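Long-range contacts in N-acetylglucosamine 2-epimerase (Xylella fastidiosa, PDB 3GT5), which probably interconverts epimers of a sugar, as an isomerase of the N-acylglucosamine 2-epimerase family: residues L316-L321 and A382-V386; F5-L11 and Y335-A340; R49-T55 and Y83-H88; Y22-I27 and F57-Y61. All coordinates share one frame; numbering follows the deposited sequence.

Contact 1 of 4, residues L316-L321 and A382-V386; sequences LAAAAL and ACHEV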
# COMPACT_ATOMS: atom_id res chain seq x y z
N LEU A 316 -4.61 9.64 7.10
CA LEU A 316 -5.32 9.55 8.39
C LEU A 316 -4.74 8.47 9.28
O LEU A 316 -4.74 8.61 10.48
CB LEU A 316 -6.86 9.42 8.18
CG LEU A 316 -7.43 8.22 7.49
CD1 LEU A 316 -7.60 7.07 8.45
CD2 LEU A 316 -8.79 8.51 6.73
N ALA A 317 -4.18 7.40 8.70
CA ALA A 317 -3.55 6.36 9.53
C ALA A 317 -2.30 6.94 10.18
O ALA A 317 -2.09 6.79 11.41
CB ALA A 317 -3.23 5.10 8.66
N ALA A 318 -1.48 7.65 9.38
CA ALA A 318 -0.32 8.35 9.90
C ALA A 318 -0.69 9.36 11.01
O ALA A 318 -0.04 9.39 12.02
CB ALA A 318 0.45 9.04 8.77
N ALA A 319 -1.76 10.14 10.80
CA ALA A 319 -2.18 11.17 11.77
C ALA A 319 -2.56 10.53 13.10
O ALA A 319 -2.16 11.03 14.14
CB ALA A 319 -3.34 12.00 11.20
N ALA A 320 -3.26 9.42 13.08
CA ALA A 320 -3.63 8.70 14.31
C ALA A 320 -2.37 8.20 15.06
O ALA A 320 -2.26 8.36 16.30
CB ALA A 320 -4.65 7.53 13.97
N LEU A 321 -1.44 7.56 14.33
CA LEU A 321 -0.19 7.11 14.96
C LEU A 321 0.65 8.28 15.55
O LEU A 321 1.17 8.15 16.65
CB LEU A 321 0.62 6.20 14.02
CG LEU A 321 -0.00 4.86 13.59
CD1 LEU A 321 1.01 3.95 12.90
CD2 LEU A 321 -0.58 4.16 14.73
N ALA A 382 -5.78 1.10 6.60
CA ALA A 382 -5.71 2.24 7.44
C ALA A 382 -6.57 2.08 8.69
O ALA A 382 -6.15 2.43 9.79
CB ALA A 382 -6.13 3.52 6.66
N CYS A 383 -7.78 1.55 8.53
CA CYS A 383 -8.69 1.33 9.66
C CYS A 383 -8.12 0.26 10.61
O CYS A 383 -8.17 0.42 11.83
CB CYS A 383 -10.08 0.93 9.19
SG CYS A 383 -10.89 2.33 8.36
N HIS A 384 -7.57 -0.80 10.06
CA HIS A 384 -6.96 -1.84 10.90
C HIS A 384 -5.79 -1.25 11.67
O HIS A 384 -5.58 -1.58 12.85
CB HIS A 384 -6.45 -3.04 10.09
CG HIS A 384 -7.52 -3.90 9.50
ND1 HIS A 384 -8.39 -4.66 10.26
CD2 HIS A 384 -7.84 -4.17 8.21
CE1 HIS A 384 -9.19 -5.36 9.46
NE2 HIS A 384 -8.89 -5.06 8.21
N GLU A 385 -5.02 -0.38 11.02
CA GLU A 385 -3.90 0.25 11.70
C GLU A 385 -4.39 1.17 12.84
O GLU A 385 -3.82 1.14 13.91
CB GLU A 385 -2.99 1.05 10.75
CG GLU A 385 -1.63 1.43 11.40
CD GLU A 385 -0.92 0.21 12.01
OE1 GLU A 385 -0.71 -0.82 11.28
OE2 GLU A 385 -0.64 0.27 13.24
N VAL A 386 -5.43 1.96 12.61
CA VAL A 386 -5.93 2.84 13.67
C VAL A 386 -6.46 2.01 14.82
O VAL A 386 -6.29 2.42 15.98
CB VAL A 386 -6.98 3.83 13.19
CG1 VAL A 386 -7.41 4.78 14.35
CG2 VAL A 386 -6.42 4.64 11.99
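Ala317 and Ala382 bring their CB atoms to 3.9 Å of each other and set the spacing of two nearly parallel helices, whose short axes run 9.0 Å apart at 8°. Small residues allow this approach: one turn on, Ala320 CB rests against both methyls of Val386, CG1 at 3.9 Å, while Val386 CG2 also lies over Ala317 CA. Leu316 flanks the tight part, its CD1 lying 4.2 Å from Ala382 CB. No hydrogen bond crosses between the two segments; the tight part is made by apolar contacts, mainly of methyl groups. Helices 309-326 and 377-387 are thereby joined in the (α/α)6 barrel expected of the six-hairpin superfamily, with helix 329-346 touching Leu316, Ala320 and Val386. The other flank is more polar and more open to solvent. There Leu321 meets the partly exposed Glu385 at about a right angle, CD1 to CG at 3.9 Å. Glu385 leaves the backbone with CG anti to N (chi1 -166°) and then bends at chi2, which sets OE2 beside the two Leu321 methyls. That oxygen is held from outside the pair, by a salt bridge to Arg262 of helix 247-263 and a hydrogen bond from Asn388 ND2.

Contact 2 of 4, residues F5-L11 and Y335-A340; sequences FRSADFL and YDRLWA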
# COMPACT_ATOMS: atom_id res chain seq x y z
N PHE A 5 -15.20 9.43 14.48
CA PHE A 5 -14.26 8.75 13.57
C PHE A 5 -13.09 8.06 14.27
O PHE A 5 -12.46 7.18 13.68
CB PHE A 5 -13.69 9.74 12.55
CG PHE A 5 -14.70 10.29 11.60
CD1 PHE A 5 -15.32 9.46 10.66
CD2 PHE A 5 -15.00 11.64 11.60
CE1 PHE A 5 -16.25 9.98 9.75
CE2 PHE A 5 -15.92 12.15 10.68
CZ PHE A 5 -16.52 11.34 9.77
N ARG A 6 -12.85 8.41 15.53
CA ARG A 6 -11.77 7.79 16.31
C ARG A 6 -12.22 6.56 17.07
O ARG A 6 -11.40 5.90 17.71
CB ARG A 6 -11.19 8.77 17.32
CG ARG A 6 -10.91 10.19 16.83
CD ARG A 6 -10.23 11.06 17.91
NE ARG A 6 -10.29 12.48 17.55
CZ ARG A 6 -9.87 13.46 18.35
NH1 ARG A 6 -9.34 13.18 19.53
NH2 ARG A 6 -9.98 14.73 17.95
N SER A 7 -13.52 6.23 17.05
CA SER A 7 -13.98 5.05 17.80
C SER A 7 -13.79 3.73 17.06
O SER A 7 -13.92 3.68 15.86
CB SER A 7 -15.44 5.18 18.19
OG SER A 7 -16.25 5.28 17.04
N ALA A 8 -13.48 2.67 17.80
CA ALA A 8 -13.46 1.33 17.25
C ALA A 8 -14.79 0.92 16.58
O ALA A 8 -14.78 0.21 15.58
CB ALA A 8 -13.07 0.31 18.33
N ASP A 9 -15.91 1.38 17.14
CA ASP A 9 -17.23 1.14 16.57
C ASP A 9 -17.28 1.64 15.12
O ASP A 9 -17.68 0.92 14.22
CB ASP A 9 -18.27 1.92 17.42
CG ASP A 9 -19.70 1.78 16.90
OD1 ASP A 9 -20.12 0.64 16.57
OD2 ASP A 9 -20.43 2.81 16.87
N PHE A 10 -16.85 2.87 14.91
CA PHE A 10 -16.84 3.45 13.59
C PHE A 10 -15.91 2.62 12.68
O PHE A 10 -16.30 2.22 11.56
CB PHE A 10 -16.39 4.91 13.59
CG PHE A 10 -16.18 5.41 12.22
CD1 PHE A 10 -17.29 5.74 11.43
CD2 PHE A 10 -14.91 5.46 11.67
CE1 PHE A 10 -17.15 6.12 10.13
CE2 PHE A 10 -14.76 5.83 10.36
CZ PHE A 10 -15.87 6.15 9.58
N LEU A 11 -14.68 2.42 13.14
CA LEU A 11 -13.68 1.75 12.28
C LEU A 11 -14.06 0.32 11.90
O LEU A 11 -13.93 -0.10 10.72
CB LEU A 11 -12.28 1.79 12.94
CG LEU A 11 -11.77 3.23 13.18
CD1 LEU A 11 -10.67 3.32 14.25
CD2 LEU A 11 -11.30 3.85 11.88
N TYR A 335 -6.54 14.04 11.58
CA TYR A 335 -7.33 12.81 11.48
C TYR A 335 -8.80 13.10 11.21
O TYR A 335 -9.39 12.52 10.30
CB TYR A 335 -7.19 12.02 12.77
CG TYR A 335 -7.92 10.70 12.81
CD1 TYR A 335 -7.37 9.57 12.23
CD2 TYR A 335 -9.16 10.58 13.42
CE1 TYR A 335 -8.02 8.34 12.24
CE2 TYR A 335 -9.82 9.35 13.42
CZ TYR A 335 -9.26 8.24 12.85
OH TYR A 335 -9.95 7.03 12.86
N ASP A 336 -9.37 14.00 12.00
CA ASP A 336 -10.79 14.33 11.91
C ASP A 336 -11.13 15.00 10.60
O ASP A 336 -12.13 14.69 9.99
CB ASP A 336 -11.23 15.26 13.06
CG ASP A 336 -11.26 14.58 14.44
OD1 ASP A 336 -11.18 13.34 14.60
OD2 ASP A 336 -11.40 15.36 15.41
N ARG A 337 -10.30 15.92 10.13
CA ARG A 337 -10.62 16.59 8.86
C ARG A 337 -10.45 15.70 7.64
O ARG A 337 -11.20 15.82 6.64
CB ARG A 337 -9.91 17.97 8.73
CG ARG A 337 -8.45 18.00 8.37
CD ARG A 337 -7.98 19.50 8.16
NE ARG A 337 -8.13 20.35 9.36
CZ ARG A 337 -7.24 20.51 10.36
NH1 ARG A 337 -6.06 19.90 10.39
NH2 ARG A 337 -7.54 21.31 11.38
N LEU A 338 -9.47 14.79 7.70
CA LEU A 338 -9.27 13.82 6.63
C LEU A 338 -10.49 12.91 6.55
O LEU A 338 -11.00 12.65 5.47
CB LEU A 338 -7.97 13.01 6.85
CG LEU A 338 -6.71 13.82 6.46
CD1 LEU A 338 -5.47 13.21 7.11
CD2 LEU A 338 -6.51 13.89 4.97
N TRP A 339 -10.93 12.41 7.70
CA TRP A 339 -12.14 11.57 7.68
C TRP A 339 -13.39 12.36 7.24
O TRP A 339 -14.21 11.82 6.52
CB TRP A 339 -12.40 10.92 9.04
CG TRP A 339 -11.87 9.56 9.18
CD1 TRP A 339 -10.98 9.11 10.12
CD2 TRP A 339 -12.24 8.42 8.40
NE1 TRP A 339 -10.75 7.76 9.94
CE2 TRP A 339 -11.52 7.32 8.90
CE3 TRP A 339 -13.13 8.23 7.34
CZ2 TRP A 339 -11.65 6.05 8.35
CZ3 TRP A 339 -13.24 6.98 6.79
CH2 TRP A 339 -12.51 5.90 7.30
N ALA A 340 -13.53 13.61 7.68
CA ALA A 340 -14.69 14.41 7.30
C ALA A 340 -14.74 14.56 5.79
O ALA A 340 -15.79 14.41 5.18
CB ALA A 340 -14.68 15.76 7.97
O HOH W 1 -13.97 12.28 14.98
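Phe5 packs its ring face on Trp339 CB, and the N-terminal segment is anchored around that meeting. The CB sits 3.6 Å from the Phe5 ring centroid, a CH-pi contact; the phenyl and the five-membered indole ring are near parallel (2°) but slid so far apart that they barely overlap. Phe10 approaches differently, turning its edge to the face of the indole six-membered ring in a T-shaped pair, with CE2 3.7 Å from Trp339 CZ2. Leu11 CD2 fills in beside the indole and the Tyr335 hydroxyl. Polar bonds frame this aromatic cluster. Tyr335 OH donates to Phe5 O at 2.6 Å, from above the carbonyl plane. Arg6, extended from CG to NE, grips Asp336 side-on: NE reaches OD1 at 3.2 Å and NH2 reaches OD2 at 3.0 Å, both nearly straight and on the syn side. The oxygens lie in the guanidinium plane, but the nitrogens sit somewhat out of the carboxylate plane. Water 1 accepts from Phe5 N and donates to Asp336 OD1. Farther out, Ser7 caps helix 8-22 through Phe10 N, which helps to place Phe10, and Trp343 and His14 add further edge-to-face rings. In the (α/α)6 barrel expected for this family the contact fastens the chain start to helix 329-346. Asp336 OD1 thus takes bonds from both Arg6 and the water, and the paired charges would be expected to keep the carboxylate ionised.

Contact 3 of 4, residues R49-T55 and Y83-H88; sequences RHLVSST and YVRDVH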
# COMPACT_ATOMS: atom_id res chain seq x y z
N ARG A 49 -6.18 -10.35 -14.98
CA ARG A 49 -5.78 -10.39 -13.56
C ARG A 49 -4.39 -9.77 -13.34
O ARG A 49 -3.48 -9.87 -14.19
CB ARG A 49 -5.81 -11.84 -13.03
CG ARG A 49 -7.17 -12.56 -13.15
CD ARG A 49 -8.27 -11.98 -12.26
NE ARG A 49 -9.54 -12.59 -12.67
CZ ARG A 49 -10.01 -13.77 -12.27
NH1 ARG A 49 -9.37 -14.53 -11.39
NH2 ARG A 49 -11.15 -14.22 -12.79
N HIS A 50 -4.24 -9.13 -12.19
CA HIS A 50 -3.06 -8.41 -11.84
C HIS A 50 -2.52 -8.92 -10.51
O HIS A 50 -3.26 -9.07 -9.51
CB HIS A 50 -3.37 -6.90 -11.70
CG HIS A 50 -2.16 -6.03 -11.80
ND1 HIS A 50 -1.14 -6.04 -10.86
CD2 HIS A 50 -1.77 -5.18 -12.77
CE1 HIS A 50 -0.21 -5.16 -11.22
NE2 HIS A 50 -0.56 -4.64 -12.39
N LEU A 51 -1.20 -9.11 -10.49
CA LEU A 51 -0.56 -9.61 -9.27
C LEU A 51 -0.86 -8.74 -8.06
O LEU A 51 -1.04 -9.28 -6.99
CB LEU A 51 0.97 -9.72 -9.47
CG LEU A 51 1.78 -10.28 -8.32
CD1 LEU A 51 1.40 -11.74 -8.01
CD2 LEU A 51 3.27 -10.13 -8.69
N VAL A 52 -0.89 -7.42 -8.22
CA VAL A 52 -1.13 -6.51 -7.07
C VAL A 52 -2.55 -6.75 -6.49
O VAL A 52 -2.71 -6.74 -5.28
CB VAL A 52 -0.82 -4.98 -7.44
CG1 VAL A 52 -1.23 -4.01 -6.27
CG2 VAL A 52 0.70 -4.80 -7.75
N SER A 53 -3.57 -6.95 -7.33
CA SER A 53 -4.91 -7.33 -6.79
C SER A 53 -4.95 -8.73 -6.15
O SER A 53 -5.53 -8.92 -5.04
CB SER A 53 -6.01 -7.15 -7.83
OG SER A 53 -6.32 -5.78 -7.94
N SER A 54 -4.36 -9.71 -6.83
CA SER A 54 -4.34 -11.09 -6.31
C SER A 54 -3.76 -11.14 -4.88
O SER A 54 -4.28 -11.83 -4.00
CB SER A 54 -3.52 -12.04 -7.21
OG SER A 54 -4.15 -12.25 -8.46
N THR A 55 -2.68 -10.42 -4.66
CA THR A 55 -2.06 -10.36 -3.32
C THR A 55 -2.82 -9.47 -2.33
O THR A 55 -2.98 -9.84 -1.15
CB THR A 55 -0.59 -9.93 -3.46
OG1 THR A 55 -0.51 -8.69 -4.17
CG2 THR A 55 0.24 -11.01 -4.16
N TYR A 83 -4.18 -19.23 -5.81
CA TYR A 83 -4.01 -18.54 -7.06
C TYR A 83 -2.60 -17.93 -7.22
O TYR A 83 -1.99 -18.04 -8.28
CB TYR A 83 -5.05 -17.45 -7.21
CG TYR A 83 -5.25 -16.98 -8.62
CD1 TYR A 83 -5.86 -17.81 -9.57
CD2 TYR A 83 -4.82 -15.74 -9.02
CE1 TYR A 83 -6.08 -17.37 -10.88
CE2 TYR A 83 -5.02 -15.29 -10.31
CZ TYR A 83 -5.65 -16.11 -11.24
OH TYR A 83 -5.83 -15.65 -12.52
N VAL A 84 -2.10 -17.29 -6.16
CA VAL A 84 -0.74 -16.70 -6.17
C VAL A 84 0.29 -17.79 -6.42
O VAL A 84 1.16 -17.65 -7.30
CB VAL A 84 -0.44 -15.90 -4.85
CG1 VAL A 84 1.04 -15.42 -4.81
CG2 VAL A 84 -1.34 -14.68 -4.73
N ARG A 85 0.16 -18.93 -5.74
CA ARG A 85 1.18 -19.97 -5.87
C ARG A 85 1.07 -20.89 -7.09
O ARG A 85 2.10 -21.36 -7.59
CB ARG A 85 1.29 -20.77 -4.57
CG ARG A 85 1.86 -19.94 -3.46
CD ARG A 85 2.39 -20.70 -2.31
NE ARG A 85 3.51 -21.58 -2.60
CZ ARG A 85 4.79 -21.23 -2.73
NH1 ARG A 85 5.18 -19.96 -2.68
NH2 ARG A 85 5.72 -22.17 -2.93
N ASP A 86 -0.15 -21.13 -7.58
CA ASP A 86 -0.40 -22.09 -8.65
C ASP A 86 -0.52 -21.46 -10.01
O ASP A 86 -0.26 -22.15 -11.04
CB ASP A 86 -1.66 -22.87 -8.35
CG ASP A 86 -1.54 -23.67 -7.06
OD1 ASP A 86 -0.40 -23.81 -6.52
OD2 ASP A 86 -2.58 -24.15 -6.58
N VAL A 87 -0.90 -20.18 -10.06
CA VAL A 87 -1.16 -19.52 -11.34
C VAL A 87 -0.16 -18.39 -11.61
O VAL A 87 0.39 -18.34 -12.69
CB VAL A 87 -2.59 -19.02 -11.44
CG1 VAL A 87 -2.87 -18.38 -12.79
CG2 VAL A 87 -3.55 -20.18 -11.17
N HIS A 88 0.10 -17.51 -10.64
CA HIS A 88 1.09 -16.43 -10.85
C HIS A 88 2.52 -16.94 -10.85
O HIS A 88 3.33 -16.52 -11.67
CB HIS A 88 0.98 -15.31 -9.79
CG HIS A 88 -0.16 -14.37 -10.03
ND1 HIS A 88 -0.08 -13.31 -10.91
CD2 HIS A 88 -1.42 -14.36 -9.53
CE1 HIS A 88 -1.23 -12.65 -10.89
NE2 HIS A 88 -2.05 -13.26 -10.04
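Ser54 and His88 meet where helices 51-68 and 71-88, successive in the chain, pack as an antiparallel helical hairpin; the short axes stand at 149° and 10.6 Å apart. The His88 ring is held on two sides. Ser54 OG lies at its edge, hydrogen-bonded to NE2 at 2.8 Å, with either group able to supply the proton. Leu51 CD1 sits over one face, 3.8 Å from the ring centroid and 20° off its normal, a CH-pi contact. Leu51 reaches there because its CG stands anti to the backbone N (chi1 -177°). Outside the pair, Ala97 O accepts from ND1 of the same imidazole, so both ring nitrogens are engaged and the ring's rotation is fixed. Tyr83 lies across the path of Arg49 at about a right angle: its OH comes 3.4 Å from Arg49 CG, while its ring edge faces Ser54 OG. The polar ends of these two residues have other partners, Asp103 for the phenol and Asp28 for the guanidinium. One turn on from Leu51, Thr55 CG2 meets Val84 CG2. The helix that carries Ser54 starts just after strand 48-50, and His50 is its N-cap, its ND1 accepting from Val52 N, which lies in the imidazole plane. Helix 71-88 widens into a pi-type turn as it ends, where Tyr83 O accepts from both Val87 N and His88 N, the latter at 3.2 Å.

Contact 4 of 4, residues Y22-I27 and F57-Y61; sequences YHPRCI and FVFNY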
# COMPACT_ATOMS: atom_id res chain seq x y z
N TYR A 22 -17.20 -6.22 -1.47
CA TYR A 22 -16.38 -7.17 -2.23
C TYR A 22 -16.83 -8.63 -2.02
O TYR A 22 -16.69 -9.44 -2.89
CB TYR A 22 -14.92 -7.08 -1.78
CG TYR A 22 -14.22 -5.86 -2.27
CD1 TYR A 22 -13.97 -4.79 -1.42
CD2 TYR A 22 -13.83 -5.75 -3.62
CE1 TYR A 22 -13.37 -3.61 -1.87
CE2 TYR A 22 -13.16 -4.57 -4.08
CZ TYR A 22 -12.95 -3.53 -3.21
OH TYR A 22 -12.31 -2.39 -3.62
N HIS A 23 -17.32 -8.93 -0.83
CA HIS A 23 -17.61 -10.31 -0.46
C HIS A 23 -19.10 -10.61 -0.59
O HIS A 23 -19.91 -9.85 -0.06
CB HIS A 23 -17.17 -10.60 0.99
CG HIS A 23 -17.29 -12.04 1.34
ND1 HIS A 23 -16.47 -12.99 0.79
CD2 HIS A 23 -18.20 -12.71 2.09
CE1 HIS A 23 -16.84 -14.19 1.20
NE2 HIS A 23 -17.90 -14.05 1.98
N PRO A 24 -19.47 -11.70 -1.30
CA PRO A 24 -18.62 -12.71 -1.93
C PRO A 24 -18.41 -12.52 -3.46
O PRO A 24 -17.85 -13.40 -4.13
CB PRO A 24 -19.39 -13.99 -1.65
CG PRO A 24 -20.82 -13.54 -1.93
CD PRO A 24 -20.88 -12.14 -1.29
N ARG A 25 -18.82 -11.39 -4.01
CA ARG A 25 -18.81 -11.20 -5.45
C ARG A 25 -17.41 -11.20 -6.10
O ARG A 25 -17.29 -11.51 -7.29
CB ARG A 25 -19.54 -9.92 -5.82
CG ARG A 25 -21.05 -10.06 -5.68
CD ARG A 25 -21.79 -8.75 -5.90
NE ARG A 25 -21.24 -7.67 -5.07
CZ ARG A 25 -21.69 -6.42 -5.09
NH1 ARG A 25 -21.13 -5.49 -4.31
NH2 ARG A 25 -22.72 -6.11 -5.86
N CYS A 26 -16.37 -10.90 -5.31
CA CYS A 26 -15.01 -10.88 -5.85
C CYS A 26 -14.41 -12.27 -6.09
O CYS A 26 -13.38 -12.38 -6.77
CB CYS A 26 -14.07 -10.07 -4.95
SG CYS A 26 -13.74 -10.84 -3.34
N ILE A 27 -15.02 -13.32 -5.54
CA ILE A 27 -14.44 -14.67 -5.56
C ILE A 27 -14.78 -15.38 -6.88
O ILE A 27 -15.97 -15.51 -7.28
CB ILE A 27 -14.90 -15.51 -4.34
CG1 ILE A 27 -14.40 -14.89 -3.02
CG2 ILE A 27 -14.47 -16.96 -4.50
CD1 ILE A 27 -15.12 -15.43 -1.83
N PHE A 57 -5.98 -8.77 -2.18
CA PHE A 57 -7.20 -9.44 -1.70
C PHE A 57 -6.91 -10.48 -0.61
O PHE A 57 -7.72 -10.69 0.27
CB PHE A 57 -7.96 -10.13 -2.81
CG PHE A 57 -8.98 -9.27 -3.50
CD1 PHE A 57 -10.09 -8.79 -2.81
CD2 PHE A 57 -8.87 -9.02 -4.86
CE1 PHE A 57 -11.05 -8.02 -3.47
CE2 PHE A 57 -9.84 -8.25 -5.53
CZ PHE A 57 -10.92 -7.76 -4.82
N VAL A 58 -5.75 -11.14 -0.66
CA VAL A 58 -5.34 -12.01 0.47
C VAL A 58 -5.20 -11.20 1.75
O VAL A 58 -5.67 -11.61 2.81
CB VAL A 58 -4.03 -12.72 0.15
CG1 VAL A 58 -3.40 -13.42 1.39
CG2 VAL A 58 -4.22 -13.70 -0.95
N PHE A 59 -4.57 -10.02 1.69
CA PHE A 59 -4.50 -9.12 2.84
C PHE A 59 -5.92 -8.76 3.36
O PHE A 59 -6.16 -8.85 4.57
CB PHE A 59 -3.67 -7.85 2.49
CG PHE A 59 -3.72 -6.76 3.50
CD1 PHE A 59 -2.67 -6.61 4.40
CD2 PHE A 59 -4.78 -5.85 3.53
CE1 PHE A 59 -2.68 -5.58 5.33
CE2 PHE A 59 -4.80 -4.80 4.49
CZ PHE A 59 -3.74 -4.68 5.38
N ASN A 60 -6.81 -8.31 2.46
CA ASN A 60 -8.19 -7.88 2.79
C ASN A 60 -8.80 -8.96 3.68
O ASN A 60 -9.34 -8.71 4.76
CB ASN A 60 -9.11 -7.86 1.55
CG ASN A 60 -9.00 -6.62 0.66
OD1 ASN A 60 -8.08 -5.80 0.79
ND2 ASN A 60 -10.01 -6.47 -0.25
N TYR A 61 -8.74 -10.18 3.19
CA TYR A 61 -9.49 -11.25 3.87
C TYR A 61 -8.78 -11.72 5.12
O TYR A 61 -9.45 -12.05 6.12
CB TYR A 61 -9.72 -12.39 2.90
CG TYR A 61 -10.91 -12.25 1.96
CD1 TYR A 61 -12.20 -12.43 2.44
CD2 TYR A 61 -10.74 -12.01 0.60
CE1 TYR A 61 -13.28 -12.31 1.62
CE2 TYR A 61 -11.82 -11.93 -0.25
CZ TYR A 61 -13.10 -12.07 0.28
OH TYR A 61 -14.22 -12.05 -0.53
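This is a mixed aromatic and sulfur contact, in which the loop that follows helix 8-22 lies against the middle of helix 51-68. At one end Phe57 directs its edge toward the face of Tyr22 in an offset edge-to-face pair, the planes at 79° and Phe57 CE1 3.6 Å from Tyr22 CD2. At the other, Tyr61 reaches the loop with its hydroxyl, hydrogen-bonded to His23 ND1 at 2.8 Å; the oxygen lies at the edge of the imidazole, and either partner may donate. Cys26 touches both Phe57 and Tyr61. Its SG, at chi1 69° between the backbone N and the carbonyl carbon, comes 3.1 Å from Tyr61 OH at that ring's edge and obliquely above Phe57, 4.5 Å from the centroid. CB of the same cysteine packs on Phe57 CZ. A type I turn from Pro24 to Ile27 carries this cysteine, and Cys26 N bonds back to Tyr22 O, which shapes the loop. Farther out, Glu72 takes the other nitrogen of His23 and Asp376 the hydroxyl of Tyr22. Helix 71-88 lies beside Tyr61 and Ile27, while strand 36-37 touches Cys26 and Phe57 through Phe37.

Contacts 1 and 2 form one continuous packed region, their centres 9 Å apart: Leu316 CD1 lies 3.6 Å from Trp339 NE1, and Val386 CG1 lies 3.6 Å from Leu11 CD1. Helices 309-326 and 329-346 follow each other in the chain, so one helix of contact 1 is succeeded directly by one of contact 2. Contacts 3 and 4 make a second region, about 13 Å between centres, both built on helix 51-68. Contact 3 lies on the opposite side of the chain's centre from contacts 1 and 2, with centres about 27 and 32 Å away. Helix 8-22 bridges the regions, starting in contact 2 and ending at contact 4, whose centres are about 24 Å apart.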